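Local coordinates for protein exopolyphosphatase (Aquifex aeolicus, PDB 1T6C) that probably hydrolyses phosphoanhydride bonds of inorganic polyphosphate or guanosine pentaphosphate, as a calcium-binding member of the Ppx/GppA family with an actin-like fold, at residues R13-D18 / F80-V85; L26-I31 / I38-G43; K246-F251 / V273-I278. All blocks are in the same frame, centred on the assembly; numbering follows the deposited sequence.

Contact 1: R13-D18 / F80-V85; sequences RVASID and FKVERV
Arg13 reaches across to Phe80 with an extended side chain, the two side chains crossing at about a right angle. Its NH1 donates to the backbone O of Phe80 (2.9 Å, N-H...O 158°), and that oxygen lies close to the guanidinium plane. The same NH1 comes to 3.6 Å from Phe80 CD2; it approaches the ring obliquely, and the two planes, 44° apart, do not stack. Val82 turns CG1 anti to its backbone N (chi1 174°), and this methyl fits against Ala15 CB at 3.8 Å. Val14 and Arg84 lie side by side and point the same way, with Val14 CG1 beside Arg84 CB; the arginine chain bends further out, at chi3, and its guanidinium makes salt bridges with Glu308 and Glu312 of helix 300-313. The backbones pair in parallel, Val14 with Arg84 and Ala15 with Val85. Ala15 N donates to Arg84 O, and Glu83 N to Arg13 O at 2.9 Å. Lys81, in a Schellman motif, closes helix 60-79 just before this pairing begins, and a water bound to Arg13 N, Lys81 O and Glu83 OE2 bridges the turn. Helix 60-79 thus leads into strand 84-89, which lies parallel to strand 12-19. Chemically, polar bonds from a side chain, the backbone and a water fix the turn at the strand entrance, while Ala15 and Val82 supply the apolar contact beside it, where Val82 and Val85 also reach Ile77 of helix 60-79.

Contact 2: L26-I31 / I38-G43; sequences LTIAQI and IILERG
Ile28 and Leu40 lie side by side on one face of the hairpin, pointing the same way, with Ile28 CD1 3.9 Å from Leu40 CD2. Leu26 extends this apolar row, its CD2 approaching the same Leu40 methyl. At the other end of the row Ile39 crosses Ile28 obliquely; its chi1 of 63° sets CG1 between the backbone N and the carbonyl carbon, where it touches Ile28 CG2 at 3.9 Å. Its CG2 meets Gln30 CG, the two side chains crossing at about a right angle. On the opposite face Ile38, in one of its two conformers, packs through CG2 against Thr27 CG2 (3.8 Å) and through CD1 against Ala29 CB.

The backbone between these faces is antiparallel. Leu26 and Arg42 form a hydrogen-bonded pair with both bonds made, and Ile28 N donates to Leu40 O at 2.8 Å. Ile39 and Leu40 both face Ile28 in a classic beta bulge: Ile28 O accepts from Ile39 N at 2.9 Å and from Leu40 N at 3.2 Å. Beyond the bulge the register is shifted by one residue, which brings Ala29 opposite Ile38.

At the polar edge, Thr27 and Glu41 run side by side, and a water links Thr27 OG1 to Glu41 OE2. On the other face, that of Leu26 and Leu40, Arg42 folds back so that NH1 donates to Glu41 O (2.9 Å), from above the carbonyl plane, while Leu40 CD2 lies over one face of the guanidinium, offset toward its rim. Leu26 also packs on Tyr73 and Ile77 of helix 60-79, whereas Thr27, Ala29 and Ile38 touch Leu305 of helix 300-313. The hairpin therefore presents apolar groups to helices on both faces, and the bulge satisfies two N-H groups with one carbonyl oxygen while leaving the strands paired.

Contact 3: K246-F251 / V273-I278; sequences KWFDTF and VILAGI
Phe248 and Leu275 make the CH-pi contact between these helices: Leu275 CD1 sits over one face of the ring, 3.6 Å from its centroid and 17° off the normal. With CG anti to the backbone N (chi1 -170°), Phe248 carries its ring toward helix 274-288, where it crosses Leu275 at about a right angle. The other side-chain contacts are apolar, and ring atom Phe248 CE1 also lies 3.3 Å from Leu275 O. Ile278 CG2 lies at the edge of the Phe248 ring, near its plane, and 3.8 Å from Phe248 CB. Ile278 CD1 approaches Phe251 CD1 obliquely at 3.6 Å, Ile274 CG2 lies over a face of the Phe251 ring, and Leu275 CD1 also reaches Phe251 CB.

No hydrogen bond joins the segments; within 246-251, Thr250 OG1 and N both donate to Lys246 O, from opposite faces of its plane.

The short axes run roughly antiparallel, at 155° and 9.5 Å apart. Around this buried interface, Phe248 packs on Phe192 and Phe191 of helix 185-199, and Phe251 on Phe263. Helix 214-223 touches both partners, through Leu222 on Phe251 and Leu219 on Ile278, so the pair belongs to a larger helical cluster.

Contacts 1 and 2 belong to one mixed five-stranded sheet, their centres 8 Å apart. Strand 12-19 of contact 1 lies between strands 23-32 and 84-89, and backbone pairing of Val14 with Ala29 and Ser16 with Thr27 joins the two contacts directly. Along the chain, the hairpin of contact 2 falls between the two segments of contact 1. Contact 3 follows later, on the other side of the chain's centre, its centre about 37 Å from that of contact 1 and 31 Å from that of contact 2. Contacts 1 and 2 thus build one region of the actin-like fold, and contact 3 packs helices 241-251 and 274-288 in a distant one.

Contact 1: R13-D18 / F80-V85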
loop_
_atom_site.group_PDB
_atom_site.type_symbol
_atom_site.label_atom_id
_atom_site.label_comp_id
_atom_site.label_asym_id
_atom_site.label_seq_id
_atom_site.Cartn_x
_atom_site.Cartn_y
_atom_site.Cartn_z
ATOM N N ARG A 13 8.982 6.278 21.497
ATOM C CA ARG A 13 8.659 5.195 20.574
ATOM C C ARG A 13 7.164 5.176 20.279
ATOM O O ARG A 13 6.326 5.419 21.162
ATOM C CB ARG A 13 9.111 3.865 21.143
ATOM C CG ARG A 13 10.610 3.767 21.268
ATOM C CD ARG A 13 11.045 2.562 22.025
ATOM N NE ARG A 13 12.473 2.360 21.886
ATOM C CZ ARG A 13 13.106 1.358 22.450
ATOM N NH1 ARG A 13 12.446 0.455 23.178
ATOM N NH2 ARG A 13 14.400 1.222 22.273
ATOM N N VAL A 14 6.828 4.876 19.019
ATOM C CA VAL A 14 5.447 4.828 18.520
ATOM C C VAL A 14 5.312 3.571 17.675
ATOM O O VAL A 14 6.298 3.031 17.181
ATOM C CB VAL A 14 5.072 6.120 17.725
ATOM C CG1 VAL A 14 5.220 7.321 18.649
ATOM C CG2 VAL A 14 5.888 6.293 16.481
ATOM N N ALA A 15 4.097 3.073 17.557
ATOM C CA ALA A 15 3.856 1.871 16.788
ATOM C C ALA A 15 2.547 1.917 16.046
ATOM O O ALA A 15 1.588 2.569 16.462
ATOM C CB ALA A 15 3.838 0.689 17.686
ATOM N N SER A 16 2.505 1.140 14.968
ATOM C CA SER A 16 1.305 0.948 14.180
ATOM C C SER A 16 1.081 -0.529 14.003
ATOM O O SER A 16 2.049 -1.284 13.913
ATOM C CB SER A 16 1.371 1.641 12.802
ATOM O OG SER A 16 2.335 1.048 11.985
ATOM N N ILE A 17 -0.186 -0.912 13.980
ATOM C CA ILE A 17 -0.603 -2.288 13.647
ATOM C C ILE A 17 -1.608 -2.135 12.524
ATOM O O ILE A 17 -2.527 -1.321 12.605
ATOM C CB ILE A 17 -1.218 -2.951 14.855
ATOM C CG1 ILE A 17 -0.158 -3.191 15.929
ATOM C CG2 ILE A 17 -1.888 -4.239 14.443
ATOM C CD1 ILE A 17 -0.707 -3.723 17.226
ATOM N N ASP A 18 -1.415 -2.900 11.460
ATOM C CA ASP A 18 -2.335 -2.955 10.332
ATOM C C ASP A 18 -2.815 -4.388 10.131
ATOM O O ASP A 18 -2.022 -5.295 9.966
ATOM C CB ASP A 18 -1.793 -2.300 9.071
ATOM C CG ASP A 18 -0.646 -2.973 8.517
ATOM O OD1 ASP A 18 0.416 -2.973 9.199
ATOM O OD2 ASP A 18 -0.686 -3.517 7.382
ATOM N N PHE A 80 8.900 -2.918 24.849
ATOM C CA PHE A 80 9.641 -1.852 24.177
ATOM C C PHE A 80 9.225 -0.476 24.679
ATOM O O PHE A 80 9.759 0.544 24.205
ATOM C CB PHE A 80 9.382 -1.872 22.666
ATOM C CG PHE A 80 10.313 -2.735 21.877
ATOM C CD1 PHE A 80 10.257 -4.112 21.954
ATOM C CD2 PHE A 80 11.228 -2.140 20.982
ATOM C CE1 PHE A 80 11.100 -4.912 21.189
ATOM C CE2 PHE A 80 12.093 -2.932 20.219
ATOM C CZ PHE A 80 12.029 -4.311 20.320
ATOM N N LYS A 81 8.283 -0.423 25.611
ATOM C CA LYS A 81 7.825 0.846 26.195
ATOM C C LYS A 81 7.353 1.828 25.119
ATOM O O LYS A 81 7.721 3.001 25.095
ATOM C CB LYS A 81 8.919 1.446 27.087
ATOM C CG LYS A 81 9.095 0.659 28.384
ATOM C CD LYS A 81 9.791 1.508 29.481
ATOM C CE LYS A 81 9.744 0.776 30.837
ATOM N NZ LYS A 81 10.707 -0.347 30.822
ATOM N N VAL A 82 6.554 1.322 24.201
ATOM C CA VAL A 82 5.983 2.161 23.151
ATOM C C VAL A 82 4.932 3.046 23.777
ATOM O O VAL A 82 4.048 2.563 24.460
ATOM C CB VAL A 82 5.361 1.301 22.032
ATOM C CG1 VAL A 82 4.637 2.198 21.031
ATOM C CG2 VAL A 82 6.421 0.427 21.377
ATOM N N GLU A 83 5.053 4.339 23.573
ATOM C CA GLU A 83 4.167 5.317 24.209
ATOM C C GLU A 83 2.868 5.614 23.457
ATOM O O GLU A 83 1.851 5.954 24.069
ATOM C CB GLU A 83 4.963 6.587 24.468
ATOM C CG GLU A 83 5.930 6.353 25.641
ATOM C CD GLU A 83 6.693 7.595 26.060
ATOM O OE1 GLU A 83 6.122 8.442 26.794
ATOM O OE2 GLU A 83 7.858 7.710 25.662
ATOM N N ARG A 84 2.893 5.486 22.131
ATOM C CA ARG A 84 1.710 5.748 21.305
ATOM C C ARG A 84 1.562 4.619 20.308
ATOM O O ARG A 84 2.526 4.315 19.605
ATOM C CB ARG A 84 1.803 7.073 20.553
ATOM C CG ARG A 84 2.047 8.296 21.432
ATOM C CD ARG A 84 2.005 9.620 20.666
ATOM N NE ARG A 84 0.657 9.821 20.153
ATOM C CZ ARG A 84 -0.300 10.587 20.708
ATOM N NH1 ARG A 84 -0.083 11.336 21.780
ATOM N NH2 ARG A 84 -1.491 10.623 20.134
ATOM N N VAL A 85 0.374 4.025 20.285
ATOM C CA VAL A 85 0.042 2.877 19.439
ATOM C C VAL A 85 -1.277 3.171 18.733
ATOM O O VAL A 85 -2.253 3.591 19.380
ATOM C CB VAL A 85 -0.155 1.619 20.267
ATOM C CG1 VAL A 85 -0.580 0.456 19.374
ATOM C CG2 VAL A 85 1.072 1.303 21.050
HETATM O O HOH W 1 8.797 5.690 24.316
#

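Contact 2: L26-I31 / I38-G43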
loop_
_atom_site.group_PDB
_atom_site.type_symbol
_atom_site.label_atom_id
_atom_site.label_comp_id
_atom_site.label_asym_id
_atom_site.label_seq_id
_atom_site.Cartn_x
_atom_site.Cartn_y
_atom_site.Cartn_z
ATOM N N LEU A 26 3.076 -5.277 12.380
ATOM C CA LEU A 26 3.478 -4.371 13.464
ATOM C C LEU A 26 4.710 -3.589 13.000
ATOM O O LEU A 26 5.651 -4.158 12.436
ATOM C CB LEU A 26 3.858 -5.170 14.711
ATOM C CG LEU A 26 4.537 -4.389 15.847
ATOM C CD1 LEU A 26 3.565 -3.380 16.487
ATOM C CD2 LEU A 26 5.138 -5.337 16.888
ATOM N N THR A 27 4.705 -2.284 13.238
ATOM C CA THR A 27 5.836 -1.422 12.985
ATOM C C THR A 27 6.102 -0.539 14.206
ATOM O O THR A 27 5.201 0.094 14.689
ATOM C CB THR A 27 5.577 -0.524 11.740
ATOM O OG1 THR A 27 5.142 -1.326 10.623
ATOM C CG2 THR A 27 6.869 0.189 11.313
ATOM N N ILE A 28 7.326 -0.547 14.714
ATOM C CA ILE A 28 7.714 0.260 15.869
ATOM C C ILE A 28 8.797 1.202 15.395
ATOM O O ILE A 28 9.737 0.766 14.721
ATOM C CB ILE A 28 8.226 -0.567 17.057
ATOM C CG1 ILE A 28 7.189 -1.604 17.524
ATOM C CG2 ILE A 28 8.586 0.356 18.206
ATOM C CD1 ILE A 28 7.600 -2.432 18.729
ATOM N N ALA A 29 8.670 2.480 15.746
ATOM C CA ALA A 29 9.643 3.488 15.351
ATOM C C ALA A 29 10.051 4.277 16.585
ATOM O O ALA A 29 9.302 4.348 17.564
ATOM C CB ALA A 29 9.075 4.372 14.331
ATOM N N GLN A 30 11.245 4.849 16.533
ATOM C CA GLN A 30 11.633 5.890 17.500
ATOM C C GLN A 30 11.611 7.236 16.821
ATOM O O GLN A 30 11.905 7.338 15.640
ATOM C CB GLN A 30 13.014 5.591 18.090
ATOM C CG GLN A 30 14.147 5.570 17.126
ATOM C CD GLN A 30 15.507 5.913 17.777
ATOM O OE1 GLN A 30 16.299 6.715 17.222
ATOM N NE2 GLN A 30 15.774 5.309 18.935
ATOM N N ILE A 31 11.231 8.272 17.567
ATOM C CA ILE A 31 11.354 9.625 17.088
ATOM C C ILE A 31 12.410 10.320 17.960
ATOM O O ILE A 31 12.303 10.316 19.179
ATOM C CB ILE A 31 9.993 10.366 17.082
ATOM C CG1 ILE A 31 10.171 11.823 16.644
ATOM C CG2 ILE A 31 9.359 10.331 18.399
ATOM C CD1 ILE A 31 10.100 12.051 15.139
ATOM N N ILE A 38 12.681 3.349 11.972
ATOM C CA ILE A 38 11.993 2.106 12.270
ATOM C C ILE A 38 12.957 1.191 12.995
ATOM O O ILE A 38 14.054 0.939 12.507
ATOM C CB ILE A 38 11.538 1.417 10.937
ATOM C CG1 ILE A 38 10.829 2.409 9.996
ATOM C CG2 ILE A 38 10.676 0.216 11.239
ATOM C CD1 ILE A 38 9.767 3.250 10.643
ATOM N N ILE A 39 12.538 0.673 14.140
ATOM C CA ILE A 39 13.373 -0.189 14.972
ATOM C C ILE A 39 12.876 -1.621 15.130
ATOM O O ILE A 39 13.615 -2.493 15.569
ATOM C CB ILE A 39 13.604 0.471 16.345
ATOM C CG1 ILE A 39 12.285 0.648 17.110
ATOM C CG2 ILE A 39 14.302 1.830 16.147
ATOM C CD1 ILE A 39 12.469 1.023 18.536
ATOM N N LEU A 40 11.621 -1.870 14.769
ATOM C CA LEU A 40 11.114 -3.219 14.771
ATOM C C LEU A 40 9.951 -3.350 13.814
ATOM O O LEU A 40 9.113 -2.484 13.747
ATOM C CB LEU A 40 10.687 -3.655 16.164
ATOM C CG LEU A 40 10.532 -5.171 16.279
ATOM C CD1 LEU A 40 11.851 -5.786 16.740
ATOM C CD2 LEU A 40 9.464 -5.518 17.228
ATOM N N GLU A 41 9.920 -4.454 13.078
ATOM C CA GLU A 41 8.785 -4.795 12.231
ATOM C C GLU A 41 8.496 -6.262 12.387
ATOM O O GLU A 41 9.441 -7.064 12.456
ATOM C CB GLU A 41 9.072 -4.498 10.752
ATOM C CG GLU A 41 9.232 -3.017 10.475
ATOM C CD GLU A 41 9.875 -2.725 9.153
ATOM O OE1 GLU A 41 11.099 -3.007 9.016
ATOM O OE2 GLU A 41 9.173 -2.172 8.268
ATOM N N ARG A 42 7.210 -6.619 12.455
ATOM C CA ARG A 42 6.768 -8.011 12.398
ATOM C C ARG A 42 5.607 -8.153 11.424
ATOM O O ARG A 42 4.833 -7.222 11.177
ATOM C CB ARG A 42 6.284 -8.514 13.771
ATOM C CG ARG A 42 7.328 -8.605 14.818
ATOM C CD ARG A 42 8.310 -9.743 14.553
ATOM N NE ARG A 42 9.332 -9.888 15.580
ATOM C CZ ARG A 42 10.506 -9.269 15.566
ATOM N NH1 ARG A 42 10.797 -8.467 14.572
ATOM N NH2 ARG A 42 11.390 -9.463 16.533
ATOM N N GLY A 43 5.468 -9.345 10.864
ATOM C CA GLY A 43 4.401 -9.640 9.944
ATOM C C GLY A 43 4.002 -11.082 10.138
ATOM O O GLY A 43 4.866 -11.947 10.309
HETATM O O HOH W 2 6.377 -2.703 8.573
#

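Contact 3: K246-F251 / V273-I278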
loop_
_atom_site.group_PDB
_atom_site.type_symbol
_atom_site.label_atom_id
_atom_site.label_comp_id
_atom_site.label_asym_id
_atom_site.label_seq_id
_atom_site.Cartn_x
_atom_site.Cartn_y
_atom_site.Cartn_z
ATOM N N LYS A 246 8.669 0.966 -21.015
ATOM C CA LYS A 246 9.558 -0.116 -21.421
ATOM C C LYS A 246 9.385 -1.353 -20.539
ATOM O O LYS A 246 9.385 -2.478 -21.052
ATOM C CB LYS A 246 10.995 0.368 -21.496
ATOM C CG LYS A 246 11.214 1.155 -22.766
ATOM C CD LYS A 246 12.519 1.935 -22.720
ATOM C CE LYS A 246 13.479 1.531 -23.828
ATOM N NZ LYS A 246 14.793 2.218 -23.619
ATOM N N TRP A 247 9.156 -1.160 -19.238
ATOM C CA TRP A 247 8.869 -2.308 -18.347
ATOM C C TRP A 247 7.516 -2.952 -18.632
ATOM O O TRP A 247 7.367 -4.187 -18.551
ATOM C CB TRP A 247 8.993 -1.916 -16.862
ATOM C CG TRP A 247 10.412 -1.822 -16.451
ATOM C CD1 TRP A 247 11.136 -0.696 -16.231
ATOM C CD2 TRP A 247 11.325 -2.912 -16.336
ATOM N NE1 TRP A 247 12.445 -1.019 -15.958
ATOM C CE2 TRP A 247 12.584 -2.384 -16.012
ATOM C CE3 TRP A 247 11.196 -4.308 -16.442
ATOM C CZ2 TRP A 247 13.695 -3.173 -15.828
ATOM C CZ3 TRP A 247 12.301 -5.079 -16.245
ATOM C CH2 TRP A 247 13.528 -4.519 -15.940
ATOM N N PHE A 248 6.500 -2.140 -18.922
ATOM C CA PHE A 248 5.215 -2.675 -19.344
ATOM C C PHE A 248 5.383 -3.547 -20.597
ATOM O O PHE A 248 4.920 -4.669 -20.664
ATOM C CB PHE A 248 4.178 -1.570 -19.591
ATOM C CG PHE A 248 2.803 -2.122 -19.789
ATOM C CD1 PHE A 248 1.949 -2.302 -18.709
ATOM C CD2 PHE A 248 2.370 -2.519 -21.039
ATOM C CE1 PHE A 248 0.691 -2.890 -18.869
ATOM C CE2 PHE A 248 1.135 -3.062 -21.197
ATOM C CZ PHE A 248 0.293 -3.254 -20.106
ATOM N N ASP A 249 6.105 -3.032 -21.576
ATOM C CA ASP A 249 6.316 -3.757 -22.814
ATOM C C ASP A 249 7.122 -5.051 -22.616
ATOM O O ASP A 249 6.881 -6.044 -23.308
ATOM C CB ASP A 249 6.993 -2.854 -23.831
ATOM C CG ASP A 249 6.075 -1.770 -24.350
ATOM O OD1 ASP A 249 4.821 -1.814 -24.168
ATOM O OD2 ASP A 249 6.581 -0.776 -24.909
ATOM N N THR A 250 8.016 -5.064 -21.634
ATOM C CA THR A 250 8.804 -6.233 -21.297
ATOM C C THR A 250 7.915 -7.289 -20.686
ATOM O O THR A 250 7.874 -8.434 -21.137
ATOM C CB THR A 250 9.910 -5.813 -20.308
ATOM O OG1 THR A 250 10.861 -5.005 -21.016
ATOM C CG2 THR A 250 10.703 -6.963 -19.778
ATOM N N PHE A 251 7.160 -6.904 -19.671
ATOM C CA PHE A 251 6.344 -7.901 -18.967
ATOM C C PHE A 251 5.186 -8.408 -19.811
ATOM O O PHE A 251 4.766 -9.545 -19.669
ATOM C CB PHE A 251 5.862 -7.358 -17.623
ATOM C CG PHE A 251 6.892 -7.424 -16.574
ATOM C CD1 PHE A 251 7.519 -6.301 -16.131
ATOM C CD2 PHE A 251 7.277 -8.651 -16.059
ATOM C CE1 PHE A 251 8.497 -6.389 -15.127
ATOM C CE2 PHE A 251 8.278 -8.738 -15.115
ATOM C CZ PHE A 251 8.877 -7.602 -14.644
ATOM N N VAL A 273 -0.087 -10.544 -11.570
ATOM C CA VAL A 273 -0.709 -9.213 -11.506
ATOM C C VAL A 273 0.176 -7.993 -11.721
ATOM O O VAL A 273 -0.363 -6.897 -11.883
ATOM C CB VAL A 273 -1.494 -9.009 -10.182
ATOM C CG1 VAL A 273 -2.520 -10.116 -10.007
ATOM C CG2 VAL A 273 -0.530 -8.928 -9.004
ATOM N N ILE A 274 1.503 -8.155 -11.746
ATOM C CA ILE A 274 2.388 -6.995 -11.842
ATOM C C ILE A 274 2.135 -6.220 -13.109
ATOM O O ILE A 274 2.235 -4.992 -13.068
ATOM C CB ILE A 274 3.891 -7.375 -11.678
ATOM C CG1 ILE A 274 4.694 -6.086 -11.438
ATOM C CG2 ILE A 274 4.391 -8.226 -12.835
ATOM C CD1 ILE A 274 6.129 -6.379 -11.109
ATOM N N LEU A 275 1.763 -6.869 -14.216
ATOM C CA LEU A 275 1.575 -6.117 -15.469
ATOM C C LEU A 275 0.442 -5.079 -15.337
ATOM O O LEU A 275 0.575 -3.915 -15.727
ATOM C CB LEU A 275 1.297 -7.083 -16.635
ATOM C CG LEU A 275 1.159 -6.418 -18.002
ATOM C CD1 LEU A 275 2.494 -5.789 -18.446
ATOM C CD2 LEU A 275 0.639 -7.416 -19.035
ATOM N N ALA A 276 -0.669 -5.477 -14.759
ATOM C CA ALA A 276 -1.798 -4.590 -14.491
ATOM C C ALA A 276 -1.389 -3.452 -13.608
ATOM O O ALA A 276 -1.797 -2.301 -13.840
ATOM C CB ALA A 276 -2.993 -5.363 -13.850
ATOM N N GLY A 277 -0.584 -3.733 -12.585
ATOM C CA GLY A 277 -0.074 -2.688 -11.725
ATOM C C GLY A 277 0.740 -1.680 -12.494
ATOM O O GLY A 277 0.591 -0.486 -12.305
ATOM N N ILE A 278 1.649 -2.167 -13.331
ATOM C CA ILE A 278 2.499 -1.262 -14.105
ATOM C C ILE A 278 1.617 -0.391 -14.988
ATOM O O ILE A 278 1.858 0.811 -15.110
ATOM C CB ILE A 278 3.505 -2.043 -14.944
ATOM C CG1 ILE A 278 4.488 -2.791 -14.059
ATOM C CG2 ILE A 278 4.300 -1.088 -15.828
ATOM C CD1 ILE A 278 5.287 -3.829 -14.833
#